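Local coordinates for SCO family protein (Aquifex aeolicus, PDB 3ME7), which probably binds copper and transfers electrons, as a membrane protein of the SCO1/SenC family whose thioredoxin-like domain carries a redox-active disulfide, at residues V7-L13 with D105-L109; T12-S16 with V97-K101; L26-P30 with G62-I68; I36-C40 with D73-T77; V131-P135 with A156-A160. One frame throughout, in Å; residues are numbered along the deposited sequence.

Contact 1 of 5, residues V7-L13 with D105-L109; sequences VPGDITL and DLFKL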
# COMPACT_ATOMS: atom_id res chain seq x y z
N VAL A 7 -4.31 -3.22 -10.94
CA VAL A 7 -5.13 -3.55 -9.78
C VAL A 7 -6.59 -3.17 -10.10
O VAL A 7 -6.85 -2.03 -10.49
CB VAL A 7 -4.65 -2.85 -8.48
CG1 VAL A 7 -5.45 -3.36 -7.29
CG2 VAL A 7 -3.16 -3.14 -8.23
N PRO A 8 -7.54 -4.12 -9.97
CA PRO A 8 -8.94 -3.84 -10.31
C PRO A 8 -9.47 -2.60 -9.59
O PRO A 8 -9.34 -2.47 -8.37
CB PRO A 8 -9.68 -5.10 -9.83
CG PRO A 8 -8.66 -6.18 -10.00
CD PRO A 8 -7.35 -5.53 -9.59
N GLY A 9 -10.08 -1.71 -10.36
CA GLY A 9 -10.52 -0.42 -9.82
C GLY A 9 -11.80 -0.49 -9.00
O GLY A 9 -12.09 0.41 -8.21
N ASP A 10 -12.56 -1.57 -9.16
CA ASP A 10 -13.82 -1.69 -8.46
C ASP A 10 -13.70 -2.29 -7.05
O ASP A 10 -14.72 -2.44 -6.37
CB ASP A 10 -14.86 -2.45 -9.30
CG ASP A 10 -14.41 -3.85 -9.68
OD1 ASP A 10 -13.22 -4.21 -9.50
OD2 ASP A 10 -15.25 -4.62 -10.20
N ILE A 11 -12.48 -2.61 -6.62
CA ILE A 11 -12.23 -3.05 -5.25
C ILE A 11 -12.73 -1.98 -4.28
O ILE A 11 -12.34 -0.81 -4.39
CB ILE A 11 -10.73 -3.31 -5.04
CG1 ILE A 11 -10.35 -4.60 -5.78
CG2 ILE A 11 -10.37 -3.41 -3.54
CD1 ILE A 11 -8.85 -4.81 -5.99
N THR A 12 -13.56 -2.39 -3.32
CA THR A 12 -14.07 -1.48 -2.31
C THR A 12 -13.22 -1.58 -1.06
O THR A 12 -13.02 -2.69 -0.51
CB THR A 12 -15.56 -1.76 -1.99
OG1 THR A 12 -16.35 -1.58 -3.17
CG2 THR A 12 -16.05 -0.78 -0.91
N LEU A 13 -12.71 -0.43 -0.63
CA LEU A 13 -11.94 -0.27 0.60
C LEU A 13 -12.72 0.61 1.57
O LEU A 13 -13.59 1.39 1.17
CB LEU A 13 -10.59 0.38 0.27
CG LEU A 13 -9.74 -0.37 -0.77
CD1 LEU A 13 -8.59 0.57 -1.23
CD2 LEU A 13 -9.23 -1.67 -0.24
N ASP A 105 -12.98 -8.41 -2.22
CA ASP A 105 -12.16 -7.20 -2.41
C ASP A 105 -10.71 -7.51 -2.01
O ASP A 105 -9.76 -7.12 -2.70
CB ASP A 105 -12.70 -6.05 -1.57
CG ASP A 105 -14.06 -5.59 -2.03
OD1 ASP A 105 -14.21 -5.17 -3.19
OD2 ASP A 105 -14.99 -5.69 -1.21
N LEU A 106 -10.57 -8.22 -0.89
CA LEU A 106 -9.27 -8.59 -0.37
C LEU A 106 -8.53 -9.52 -1.31
O LEU A 106 -7.36 -9.24 -1.64
CB LEU A 106 -9.38 -9.21 1.03
CG LEU A 106 -8.03 -9.62 1.62
CD1 LEU A 106 -7.04 -8.46 1.68
CD2 LEU A 106 -8.27 -10.21 2.98
N PHE A 107 -9.18 -10.62 -1.73
CA PHE A 107 -8.62 -11.63 -2.69
C PHE A 107 -8.09 -10.98 -3.92
O PHE A 107 -7.01 -11.29 -4.43
CB PHE A 107 -9.73 -12.61 -3.19
CG PHE A 107 -9.42 -13.28 -4.56
CD1 PHE A 107 -8.35 -14.16 -4.69
CD2 PHE A 107 -10.21 -13.04 -5.68
CE1 PHE A 107 -8.05 -14.79 -5.92
CE2 PHE A 107 -9.92 -13.67 -6.92
CZ PHE A 107 -8.82 -14.55 -7.05
N LYS A 108 -8.96 -10.11 -4.47
CA LYS A 108 -8.71 -9.43 -5.75
C LYS A 108 -7.48 -8.55 -5.65
O LYS A 108 -6.63 -8.54 -6.54
CB LYS A 108 -9.91 -8.57 -6.19
CG LYS A 108 -10.99 -9.31 -6.97
CD LYS A 108 -12.30 -8.52 -6.97
CE LYS A 108 -12.30 -7.35 -7.95
NZ LYS A 108 -13.69 -6.79 -8.10
N LEU A 109 -7.37 -7.84 -4.54
CA LEU A 109 -6.24 -6.96 -4.32
C LEU A 109 -4.94 -7.76 -4.17
O LEU A 109 -3.95 -7.47 -4.85
CB LEU A 109 -6.50 -6.09 -3.09
CG LEU A 109 -5.43 -5.09 -2.68
CD1 LEU A 109 -4.99 -4.26 -3.85
CD2 LEU A 109 -5.95 -4.23 -1.53
O HOH W 1 -16.58 -3.95 -4.39
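D105 turns its carboxylate onto the backbone of T12, where the N-terminal segment enters the thioredoxin-like fold and helix 103-112 lies over the start of strand 12-15. T12 N gives its hydrogen to D105 OD1 at 2.9 Å in an almost straight bond (174°), although the donor stands well above the carboxylate plane, 69° out of it. The same oxygen accepts from a water 2.9 Å away, which also donates to D10 O and accepts from T12 OG1. A lysine in place of D105 would probably leave T12 N without its acceptor and cost the water one of its two, so that the first residue of the strand is less firmly held to the helix.

One turn further along the helix, K108 lays its aliphatic chain past I11, the two running in opposite directions. In one of two modelled conformers, the bend at chi3 (77°) brings NZ round to D10 OD1 for a salt bridge of 3.0 Å, with CE passing the ring of P8. Beneath the salt bridge, I11 CD1 rests on L109 CB and V7 CG1 meets L109 CD1.

Behind these contacts, D105 is itself positioned by T102 N, which bonds to OD2, while a type I turn from P8 to I11 carries D10 round to the lysine. I11 CD1 pushes right up to the helix backbone, 3.7 Å from L109 N.

Contact 2 of 5, residues T12-S16 with V97-K101; sequences TLVDS and VVKAK. With SO4 (sulfate ion), chain C.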
# COMPACT_ATOMS: atom_id res chain seq x y z
N THR A 12 -13.56 -2.39 -3.32
CA THR A 12 -14.07 -1.48 -2.31
C THR A 12 -13.22 -1.58 -1.06
O THR A 12 -13.02 -2.69 -0.51
CB THR A 12 -15.56 -1.76 -1.99
OG1 THR A 12 -16.35 -1.58 -3.17
CG2 THR A 12 -16.05 -0.78 -0.91
N LEU A 13 -12.71 -0.43 -0.63
CA LEU A 13 -11.94 -0.27 0.60
C LEU A 13 -12.72 0.61 1.57
O LEU A 13 -13.59 1.39 1.17
CB LEU A 13 -10.59 0.38 0.27
CG LEU A 13 -9.74 -0.37 -0.77
CD1 LEU A 13 -8.59 0.57 -1.23
CD2 LEU A 13 -9.23 -1.67 -0.24
N VAL A 14 -12.41 0.48 2.86
CA VAL A 14 -13.01 1.28 3.91
C VAL A 14 -11.85 1.81 4.76
O VAL A 14 -11.03 1.01 5.28
CB VAL A 14 -13.96 0.45 4.79
CG1 VAL A 14 -14.75 1.34 5.74
CG2 VAL A 14 -14.92 -0.37 3.93
N ASP A 15 -11.75 3.14 4.86
CA ASP A 15 -10.69 3.74 5.66
C ASP A 15 -11.00 3.69 7.16
O ASP A 15 -12.06 3.24 7.57
CB ASP A 15 -10.30 5.15 5.18
CG ASP A 15 -11.31 6.20 5.54
OD1 ASP A 15 -12.17 5.96 6.39
OD2 ASP A 15 -11.17 7.31 4.96
N SER A 16 -10.04 4.13 7.98
CA SER A 16 -10.14 3.97 9.43
C SER A 16 -11.21 4.88 10.05
O SER A 16 -11.51 4.74 11.23
CB SER A 16 -8.79 4.23 10.09
OG SER A 16 -8.29 5.51 9.71
N VAL A 97 -5.26 4.38 6.25
CA VAL A 97 -5.21 2.99 6.71
C VAL A 97 -6.59 2.41 6.40
O VAL A 97 -7.63 2.99 6.81
CB VAL A 97 -4.91 2.88 8.21
CG1 VAL A 97 -4.79 1.42 8.61
CG2 VAL A 97 -3.60 3.63 8.57
N VAL A 98 -6.61 1.31 5.64
CA VAL A 98 -7.87 0.78 5.10
C VAL A 98 -7.95 -0.71 5.27
O VAL A 98 -6.92 -1.38 5.46
CB VAL A 98 -8.07 1.13 3.60
CG1 VAL A 98 -7.81 2.61 3.36
CG2 VAL A 98 -7.14 0.30 2.69
N LYS A 99 -9.18 -1.21 5.18
CA LYS A 99 -9.43 -2.66 5.04
C LYS A 99 -10.27 -2.86 3.79
O LYS A 99 -10.94 -1.94 3.32
CB LYS A 99 -10.17 -3.22 6.26
CG LYS A 99 -11.53 -2.56 6.52
CD LYS A 99 -12.32 -3.30 7.59
CE LYS A 99 -12.93 -4.59 7.01
NZ LYS A 99 -13.64 -5.36 8.08
N ALA A 100 -10.26 -4.08 3.26
CA ALA A 100 -11.12 -4.44 2.13
C ALA A 100 -12.54 -4.67 2.68
O ALA A 100 -12.71 -5.22 3.76
CB ALA A 100 -10.59 -5.72 1.48
N LYS A 101 -13.55 -4.24 1.93
CA LYS A 101 -14.94 -4.32 2.40
C LYS A 101 -15.34 -5.79 2.65
O LYS A 101 -15.89 -6.11 3.71
CB LYS A 101 -15.87 -3.63 1.39
CG LYS A 101 -17.38 -3.75 1.64
CD LYS A 101 -17.83 -2.83 2.71
CE LYS A 101 -19.36 -2.92 2.84
NZ LYS A 101 -19.82 -1.89 3.78
S SO4 C . -16.28 -3.63 10.41
O1 SO4 C . -15.06 -3.71 9.62
O2 SO4 C . -17.34 -3.04 9.61
O3 SO4 C . -16.66 -4.97 10.87
O4 SO4 C . -16.05 -2.76 11.57
O HOH W 2 -7.36 6.33 7.08
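L13 and V98 slant across each other on one face of the sheet, with L13 CD2 4.1 Å from V98 CG2. The strands beneath them are antiparallel: L13 with A100 and D15 with V98 form non-hydrogen-bonded pairs, while V14 and K99 between them form a hydrogen-bonded pair. V14 N to K99 O and K99 N to V14 O are both 2.9 Å, and K101 N reaches T12 O beyond them.

V14 and K99 turn to the other face. K99 CG sits between its backbone N and carbonyl carbon (chi1 59°), and a bend at chi3 takes the chain away from strand 12-15, where NZ hydrogen-bonds to D76 O and, at 2.7 Å, to O1 of a sulfate ion, probably from the crystallisation liquor. K101 runs alongside T12, its CB 3.7 Å from T12 CG2. Its bend at chi2 then carries CD across V14 CG2, on the way to a salt bridge with E20. At the far end a water donates to S16 OG, which also bonds to Q85 OE1, and accepts from V97 N.

This pairing joins strand 12-15 to strand 95-100 in the central sheet, with strand 20-22 beyond the first and strand 66-71 beyond the second. Helix 78-87 covers V14 and V97, and helix 103-112 packs on A100.

Contact 3 of 5, residues L26-P30 with G62-I68; sequences LKGKP and GKDFWVI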
# COMPACT_ATOMS: atom_id res chain seq x y z
N LEU A 26 -9.14 6.80 -6.39
CA LEU A 26 -7.80 7.34 -6.11
C LEU A 26 -6.99 7.54 -7.38
O LEU A 26 -5.84 7.97 -7.30
CB LEU A 26 -7.00 6.41 -5.19
CG LEU A 26 -7.56 6.08 -3.78
CD1 LEU A 26 -6.63 5.12 -3.07
CD2 LEU A 26 -7.76 7.32 -2.94
N LYS A 27 -7.56 7.24 -8.54
CA LYS A 27 -6.86 7.51 -9.80
C LYS A 27 -6.45 8.98 -9.89
O LYS A 27 -7.14 9.85 -9.34
CB LYS A 27 -7.70 7.12 -11.01
CG LYS A 27 -7.68 5.63 -11.31
CD LYS A 27 -8.52 5.31 -12.54
CE LYS A 27 -8.68 3.82 -12.72
NZ LYS A 27 -9.50 3.48 -13.92
N GLY A 28 -5.36 9.23 -10.60
CA GLY A 28 -4.94 10.61 -10.88
C GLY A 28 -3.65 11.01 -10.19
O GLY A 28 -3.07 12.05 -10.49
N LYS A 29 -3.20 10.17 -9.25
CA LYS A 29 -1.90 10.33 -8.59
C LYS A 29 -1.29 8.93 -8.44
O LYS A 29 -2.05 7.94 -8.32
CB LYS A 29 -2.05 10.91 -7.18
CG LYS A 29 -2.93 12.15 -7.01
CD LYS A 29 -2.97 12.56 -5.54
CE LYS A 29 -3.99 13.65 -5.29
NZ LYS A 29 -3.59 14.97 -5.85
N PRO A 30 0.06 8.83 -8.38
CA PRO A 30 0.65 7.55 -7.99
C PRO A 30 0.16 7.08 -6.61
O PRO A 30 -0.20 7.91 -5.75
CB PRO A 30 2.15 7.86 -7.92
CG PRO A 30 2.34 9.01 -8.84
CD PRO A 30 1.10 9.84 -8.64
N GLY A 62 -1.44 12.67 -0.36
CA GLY A 62 -2.71 13.32 -0.73
C GLY A 62 -2.55 14.40 -1.79
O GLY A 62 -3.55 14.93 -2.31
N LYS A 63 -1.30 14.74 -2.09
CA LYS A 63 -0.99 15.74 -3.10
C LYS A 63 -0.11 15.14 -4.19
O LYS A 63 -0.53 15.04 -5.35
CB LYS A 63 -0.32 16.96 -2.46
CG LYS A 63 0.18 18.03 -3.43
CD LYS A 63 -0.96 18.62 -4.25
CE LYS A 63 -0.43 19.63 -5.27
NZ LYS A 63 -1.53 20.18 -6.11
N ASP A 64 1.09 14.71 -3.83
CA ASP A 64 2.01 14.16 -4.81
C ASP A 64 1.71 12.71 -5.14
O ASP A 64 2.01 12.24 -6.23
CB ASP A 64 3.45 14.32 -4.34
CG ASP A 64 3.85 15.78 -4.22
OD1 ASP A 64 3.82 16.48 -5.26
OD2 ASP A 64 4.14 16.21 -3.08
N PHE A 65 1.11 12.00 -4.18
CA PHE A 65 0.80 10.58 -4.31
C PHE A 65 -0.11 10.22 -3.16
O PHE A 65 -0.17 10.97 -2.19
CB PHE A 65 2.08 9.72 -4.27
CG PHE A 65 3.05 10.10 -3.18
CD1 PHE A 65 2.85 9.70 -1.86
CD2 PHE A 65 4.19 10.85 -3.49
CE1 PHE A 65 3.77 10.04 -0.86
CE2 PHE A 65 5.10 11.20 -2.50
CZ PHE A 65 4.90 10.82 -1.19
N TRP A 66 -0.81 9.09 -3.26
CA TRP A 66 -1.56 8.53 -2.13
C TRP A 66 -0.67 7.50 -1.46
O TRP A 66 0.08 6.80 -2.14
CB TRP A 66 -2.84 7.83 -2.63
CG TRP A 66 -3.85 8.78 -3.22
CD1 TRP A 66 -4.19 8.88 -4.55
CD2 TRP A 66 -4.65 9.74 -2.52
NE1 TRP A 66 -5.16 9.86 -4.71
CE2 TRP A 66 -5.45 10.40 -3.49
CE3 TRP A 66 -4.76 10.11 -1.17
CZ2 TRP A 66 -6.36 11.42 -3.15
CZ3 TRP A 66 -5.68 11.12 -0.83
CH2 TRP A 66 -6.46 11.76 -1.82
N VAL A 67 -0.76 7.40 -0.14
CA VAL A 67 -0.19 6.28 0.58
C VAL A 67 -1.34 5.51 1.20
O VAL A 67 -2.18 6.09 1.90
CB VAL A 67 0.81 6.70 1.67
CG1 VAL A 67 1.56 5.47 2.19
CG2 VAL A 67 1.83 7.70 1.10
N ILE A 68 -1.39 4.22 0.90
CA ILE A 68 -2.45 3.34 1.40
C ILE A 68 -1.87 2.16 2.13
O ILE A 68 -1.36 1.20 1.51
CB ILE A 68 -3.39 2.86 0.27
CG1 ILE A 68 -3.94 4.04 -0.55
CG2 ILE A 68 -4.52 1.95 0.84
CD1 ILE A 68 -4.83 5.06 0.18
O HOH W 3 -6.59 11.24 -6.96
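The indole of W66 is gripped between L26 and K29, where the loop leading into strand 31-36 meets the start of strand 66-71, that strand's neighbour in the thioredoxin-like sheet. L26 CD2 sits squarely over one face, 3.9 Å from the centroid of the five-membered ring and 9° off its normal. On the opposite face K29 CD makes a second CH-pi contact, set toward the rim.

K29 stays extended through chi3 as it passes obliquely over the indole, and bends only at chi4 (-71°). That last turn swings NZ aside to K63 O, a hydrogen bond of 3.1 Å, so one chain serves both the aromatic face and a backbone carbonyl. An alanine at K29 is likely to uncover that face of the indole and leave K63 O without this donor.

L26 has CG anti to its carbonyl carbon (chi1 -59°) and divides its work between two branches: while CD2 covers the indole, CD1 meets I68 CD1 tip to tip at 3.7 Å. The two backbones are tied by W66 N to P30 O at 2.8 Å, and P30 CB lies beside F65 CB. Beyond F65 and P30, L157 of helix 150-160 packs on both. At the edge of the indole, in its plane, a water accepts from W66 NE1 at 3.0 Å and donates to K27 O.

Contact 4 of 5, residues I36-C40 with D73-T77; sequences IYTHC and DPKDT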
# COMPACT_ATOMS: atom_id res chain seq x y z
N ILE A 36 -0.14 -4.92 5.38
CA ILE A 36 0.26 -5.25 6.75
C ILE A 36 -0.90 -6.03 7.39
O ILE A 36 -1.91 -6.28 6.74
CB ILE A 36 0.63 -3.98 7.59
CG1 ILE A 36 -0.50 -2.93 7.57
CG2 ILE A 36 1.95 -3.36 7.07
CD1 ILE A 36 -1.64 -3.17 8.48
N TYR A 37 -0.75 -6.41 8.66
CA TYR A 37 -1.95 -6.71 9.46
C TYR A 37 -1.82 -6.06 10.83
O TYR A 37 -0.71 -5.78 11.27
CB TYR A 37 -2.28 -8.21 9.56
CG TYR A 37 -1.22 -9.11 10.16
CD1 TYR A 37 -0.06 -9.43 9.45
CD2 TYR A 37 -1.41 -9.69 11.41
CE1 TYR A 37 0.87 -10.28 9.97
CE2 TYR A 37 -0.46 -10.55 11.94
CZ TYR A 37 0.67 -10.83 11.22
OH TYR A 37 1.62 -11.68 11.75
N THR A 38 -2.95 -5.78 11.48
CA THR A 38 -2.93 -4.81 12.59
C THR A 38 -2.34 -5.38 13.87
O THR A 38 -1.84 -4.63 14.71
CB THR A 38 -4.30 -4.11 12.85
OG1 THR A 38 -5.24 -5.03 13.40
CG2 THR A 38 -4.85 -3.47 11.58
N HIS A 39 -2.38 -6.70 14.01
CA HIS A 39 -1.81 -7.35 15.18
C HIS A 39 -0.39 -7.85 14.91
O HIS A 39 0.18 -8.59 15.70
CB HIS A 39 -2.70 -8.49 15.66
CG HIS A 39 -4.02 -8.04 16.18
ND1 HIS A 39 -4.17 -7.50 17.44
CD2 HIS A 39 -5.26 -8.05 15.63
CE1 HIS A 39 -5.44 -7.19 17.64
NE2 HIS A 39 -6.12 -7.52 16.55
N CYS A 40 0.19 -7.40 13.80
CA CYS A 40 1.53 -7.82 13.36
C CYS A 40 2.59 -7.09 14.19
O CYS A 40 2.78 -5.88 14.06
CB CYS A 40 1.64 -7.48 11.88
SG CYS A 40 3.14 -7.85 10.91
N ASP A 73 -5.46 -9.07 6.91
CA ASP A 73 -6.13 -9.98 7.83
C ASP A 73 -7.63 -9.75 7.74
O ASP A 73 -8.10 -8.71 8.18
CB ASP A 73 -5.63 -9.75 9.25
CG ASP A 73 -6.17 -10.77 10.24
OD1 ASP A 73 -7.13 -11.48 9.90
OD2 ASP A 73 -5.62 -10.85 11.36
N PRO A 74 -8.38 -10.72 7.18
CA PRO A 74 -9.82 -10.48 7.00
C PRO A 74 -10.62 -10.39 8.29
O PRO A 74 -11.80 -10.04 8.23
CB PRO A 74 -10.29 -11.66 6.14
CG PRO A 74 -9.30 -12.69 6.34
CD PRO A 74 -7.99 -12.05 6.69
N LYS A 75 -10.00 -10.67 9.43
CA LYS A 75 -10.64 -10.53 10.73
C LYS A 75 -10.53 -9.09 11.26
O LYS A 75 -11.22 -8.72 12.22
CB LYS A 75 -10.07 -11.54 11.73
CG LYS A 75 -10.33 -13.01 11.34
CD LYS A 75 -10.13 -13.99 12.50
CE LYS A 75 -11.15 -13.78 13.62
NZ LYS A 75 -12.53 -14.18 13.22
N ASP A 76 -9.68 -8.28 10.63
CA ASP A 76 -9.48 -6.91 11.08
C ASP A 76 -10.74 -6.07 10.80
O ASP A 76 -11.32 -6.14 9.71
CB ASP A 76 -8.24 -6.27 10.42
CG ASP A 76 -6.94 -6.57 11.16
OD1 ASP A 76 -6.97 -7.15 12.27
OD2 ASP A 76 -5.87 -6.21 10.64
N THR A 77 -11.16 -5.31 11.81
CA THR A 77 -12.32 -4.43 11.73
C THR A 77 -11.87 -2.96 11.66
O THR A 77 -10.67 -2.64 11.76
CB THR A 77 -13.18 -4.57 12.98
OG1 THR A 77 -12.41 -4.16 14.11
CG2 THR A 77 -13.64 -6.03 13.17
O HOH W 4 -4.44 -8.52 12.50
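D73 meets Y37 at the near end of the second segment, the two CB atoms 3.7 Å apart. Its CG lies anti to the backbone N (chi1 -173°), and both carboxylate oxygens are used: OD1 takes K75 N at 3.0 Å, closing an Asx turn, while OD2 accepts from a water. That water also donates to D76 OD1 and accepts from H39 N, bridging the two loops.

A type I turn through P74 and K75 then brings D76 round to face T38. D76 OD2 receives T38 N at 3.1 Å through its syn lone pair, and T38 OG1 makes a weak bond of 3.0 Å to OD1. Both carboxylate oxygens are thus engaged with T38, and T71 OG1 also bonds to OD2. The H39 ring slides past in the opposite direction, CD2 3.9 Å from D76 OD1. At T77 the segment reaches the N-cap of helix 78-87.

The first loop bears C40, in a redox-active disulfide with C44 and a predicted copper ligand; C40 CB lies over one face of the Y37 ring. The contact thus joins the loop between strand 31-36 and helix 43-52 to the one between strand 66-71 and helix 78-87, beside the predicted metal site.

Contact 5 of 5, residues V131-P135 with A156-A160; sequences VVLSP and ALRLA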
# COMPACT_ATOMS: atom_id res chain seq x y z
N VAL A 131 4.08 -1.66 -2.88
CA VAL A 131 3.76 -1.71 -4.30
C VAL A 131 3.49 -0.29 -4.75
O VAL A 131 2.80 0.47 -4.06
CB VAL A 131 2.53 -2.60 -4.61
CG1 VAL A 131 2.36 -2.79 -6.14
CG2 VAL A 131 2.65 -3.98 -3.95
N VAL A 132 4.01 0.08 -5.93
CA VAL A 132 3.80 1.43 -6.44
C VAL A 132 3.00 1.36 -7.73
O VAL A 132 3.40 0.71 -8.68
CB VAL A 132 5.13 2.20 -6.64
CG1 VAL A 132 4.80 3.65 -7.01
CG2 VAL A 132 5.94 2.19 -5.34
N LEU A 133 1.84 2.03 -7.73
CA LEU A 133 0.95 2.07 -8.88
C LEU A 133 0.97 3.41 -9.60
O LEU A 133 1.18 4.47 -9.00
CB LEU A 133 -0.50 1.82 -8.46
CG LEU A 133 -0.78 0.72 -7.44
CD1 LEU A 133 -2.28 0.69 -7.14
CD2 LEU A 133 -0.33 -0.60 -7.98
N SER A 134 0.72 3.35 -10.91
CA SER A 134 0.55 4.54 -11.71
C SER A 134 -0.78 5.19 -11.35
O SER A 134 -1.61 4.57 -10.67
CB SER A 134 0.54 4.14 -13.19
OG SER A 134 -0.73 3.57 -13.53
N PRO A 135 -1.02 6.44 -11.81
CA PRO A 135 -2.32 7.07 -11.58
C PRO A 135 -3.51 6.33 -12.19
O PRO A 135 -4.65 6.69 -11.88
CB PRO A 135 -2.17 8.46 -12.23
CG PRO A 135 -0.71 8.72 -12.14
CD PRO A 135 -0.05 7.40 -12.39
N ALA A 156 10.79 4.51 -8.21
CA ALA A 156 9.48 3.88 -8.33
C ALA A 156 8.42 4.93 -8.69
O ALA A 156 7.59 4.71 -9.57
CB ALA A 156 9.12 3.17 -7.02
N LEU A 157 8.50 6.09 -8.03
CA LEU A 157 7.54 7.17 -8.31
C LEU A 157 7.73 7.75 -9.71
O LEU A 157 6.76 8.09 -10.37
CB LEU A 157 7.63 8.28 -7.26
CG LEU A 157 7.01 7.93 -5.90
CD1 LEU A 157 7.43 8.99 -4.90
CD2 LEU A 157 5.47 7.80 -6.00
N ARG A 158 8.97 7.87 -10.16
CA ARG A 158 9.22 8.27 -11.56
C ARG A 158 8.59 7.28 -12.54
O ARG A 158 7.91 7.69 -13.50
CB ARG A 158 10.72 8.46 -11.80
CG ARG A 158 11.25 9.73 -11.11
CD ARG A 158 12.72 9.93 -11.38
NE ARG A 158 12.98 10.70 -12.61
CZ ARG A 158 14.06 10.53 -13.36
NH1 ARG A 158 14.97 9.60 -13.06
NH2 ARG A 158 14.23 11.28 -14.44
N LEU A 159 8.77 5.99 -12.31
CA LEU A 159 8.11 4.97 -13.14
C LEU A 159 6.59 5.11 -13.12
O LEU A 159 5.94 4.96 -14.15
CB LEU A 159 8.49 3.56 -12.72
CG LEU A 159 9.92 3.12 -13.04
CD1 LEU A 159 10.16 1.76 -12.44
CD2 LEU A 159 10.13 3.09 -14.55
N ALA A 160 6.04 5.36 -11.93
CA ALA A 160 4.61 5.53 -11.77
C ALA A 160 4.09 6.69 -12.60
O ALA A 160 2.99 6.62 -13.13
CB ALA A 160 4.25 5.72 -10.30
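V132 spreads its two methyl groups over the face of helix 150-160 that carries the small side chains A156 and A160. CG2 lies 3.7 Å from A156 CB. With CG1 anti to the backbone N (chi1 -173°), the other methyl is directed along the helix to A160 CB at 3.9 Å, and the tip of L157, CD2, approaches this same methyl more loosely. The valine therefore bridges one helical turn, bounded by alanines four residues apart whose backbones are linked by the bond from A160 N to A156 O.

Past the strand the chain closes further on the helix, and the CA atoms of S134 and A160 come within 4.2 Å. A160 CB rests 3.6 Å from L133 O. In return A160 O is approached by carbon atoms: S134 CA makes a CA-H...O contact at 3.5 Å, and P135 CD stands 3.2 Å away. The hydroxyl of S134 turns elsewhere, to the backbone N atoms of E136 and Q138.

Strand segment 131-133 and helix segment 156-160 run 30° apart, their axes 8.0 Å from each other at closest approach. This is the C-terminal helix of the thioredoxin-like fold lying along its sheet; L133 points to the other side, onto I31 and L33. Methyl groups and carbon-to-oxygen approaches carry the contact, so its fit rests on shape, and the small alanine side chains allow the close spacing.

Contacts 1, 2, 3 and 5 all reach the mixed sheet of the thioredoxin-like domain; contact 4 joins loops that follow two of its strands. Contacts 1 and 2 share T12 and L13, with centres 10 Å apart, and strand 95-100 leads directly into helix 103-112. Contact 3 touches contact 2 through I68 and V98 on neighbouring strands, and contact 5 through the backbone bond from G28 to P135; the centres of contacts 3 and 5 are about 10 Å apart. Along the chain, contacts 3 and 4 interleave within the spans of 1 and 2, while contact 5 closes last. The redox loop of contact 4 lies 25 Å from contact 5 between centres, but K99 of contact 2 reaches D76 O there.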